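Local structure of 3-hexulose-6-phosphate synthase (Mycobacterium gastri, 3AJX) at residues 113-116 with 117-120. The protein is a TIM-barrel enzyme of the orotidine 5'-phosphate decarboxylase / HUMPS family, with a magnesium ion bound in this model. The protein carries 1 engineered substitution. Residues are numbered along the deposited sequence; the frame is centred on the assembly and turned at random.
Sequences IEDK and ATRA
I113 lays its CG2 methyl against the CB of R119, 3.9 Å away. With chi1 at -63°, CG1 lies beside the backbone N and CG2 opposite that N, which brings the methyl to the first turn of the helix. The methyl meets R119 at its CB, the base of the side chain. Beyond CB, R119 leads away: NE gives a hydrogen bond to G85 O, NH2 forms a salt bridge with D89, and NH1 forms one with E122. The D115 side chain crosses that of T118 at a slant. Its OD1 sits 3.6 Å from T118 CG2, a van der Waals contact between a carboxylate oxygen and a methyl. D115 holds the N-cap position, but its carboxylate makes no capping bond. This is the start of helix 116-125, which follows strand 105-109 and its loop in the eight-stranded parallel TIM barrel. Two backbone bonds of the i+4 to i kind open the helix, the first accepted by the N-cap residue. R119 N reaches D115 O at 2.9 Å and is nearly straight (170°). A120 N reaches K116 O at 2.8 Å and is more bent (148°). K116 turns its chain back at chi4, and NZ gives a hydrogen bond to I113 O at 2.8 Å, in the plane of that carbonyl. The bond joins the side chain of the first helical residue to the backbone of the loop before it. The K116 chain also packs on L150 and A153 of helix 148-157.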
# COMPACT_ATOMS: atom_id res chain seq x y z
N ILE A 113 -8.28 10.74 -2.26
CA ILE A 113 -9.74 10.80 -2.24
C ILE A 113 -10.21 12.17 -2.72
O ILE A 113 -9.76 13.19 -2.22
CB ILE A 113 -10.29 10.54 -0.82
CG1 ILE A 113 -9.92 9.12 -0.36
CG2 ILE A 113 -11.80 10.73 -0.80
CD1 ILE A 113 -10.60 8.02 -1.14
N GLU A 114 -11.13 12.17 -3.68
CA GLU A 114 -11.65 13.42 -4.22
C GLU A 114 -12.65 14.04 -3.25
O GLU A 114 -12.69 15.26 -3.08
CB GLU A 114 -12.32 13.16 -5.57
CG GLU A 114 -12.44 14.40 -6.46
CD GLU A 114 -13.18 15.54 -5.79
OE1 GLU A 114 -14.27 15.30 -5.24
OE2 GLU A 114 -12.66 16.68 -5.81
N ASP A 115 -13.46 13.20 -2.60
CA ASP A 115 -14.46 13.67 -1.64
C ASP A 115 -14.02 13.33 -0.22
O ASP A 115 -14.65 12.51 0.46
CB ASP A 115 -15.83 13.03 -1.93
CG ASP A 115 -15.81 11.51 -1.85
OD1 ASP A 115 -16.87 10.92 -1.58
OD2 ASP A 115 -14.74 10.90 -2.07
N LYS A 116 -12.96 13.98 0.24
CA LYS A 116 -12.41 13.72 1.58
C LYS A 116 -13.37 13.88 2.76
O LYS A 116 -13.43 13.02 3.63
CB LYS A 116 -11.16 14.57 1.80
CG LYS A 116 -9.99 14.17 0.89
CD LYS A 116 -8.70 14.89 1.28
CE LYS A 116 -7.51 14.38 0.47
NZ LYS A 116 -7.69 14.59 -0.99
N ALA A 117 -14.12 14.98 2.80
CA ALA A 117 -15.05 15.19 3.91
C ALA A 117 -16.13 14.12 3.95
O ALA A 117 -16.46 13.59 5.01
CB ALA A 117 -15.68 16.58 3.83
N THR A 118 -16.69 13.80 2.78
CA THR A 118 -17.73 12.78 2.71
C THR A 118 -17.19 11.41 3.12
O THR A 118 -17.78 10.72 3.95
CB THR A 118 -18.32 12.69 1.29
OG1 THR A 118 -19.12 13.85 1.05
CG2 THR A 118 -19.20 11.44 1.13
N ARG A 119 -16.06 11.02 2.55
CA ARG A 119 -15.49 9.73 2.88
C ARG A 119 -15.11 9.67 4.35
O ARG A 119 -15.26 8.63 4.98
CB ARG A 119 -14.27 9.43 1.99
CG ARG A 119 -13.72 8.02 2.16
CD ARG A 119 -14.82 6.97 2.02
NE ARG A 119 -14.26 5.61 2.02
CZ ARG A 119 -14.96 4.51 2.28
NH1 ARG A 119 -16.25 4.59 2.57
NH2 ARG A 119 -14.37 3.32 2.25
N ALA A 120 -14.66 10.79 4.90
CA ALA A 120 -14.28 10.84 6.31
C ALA A 120 -15.45 10.42 7.20
O ALA A 120 -15.29 9.62 8.13
CB ALA A 120 -13.83 12.26 6.69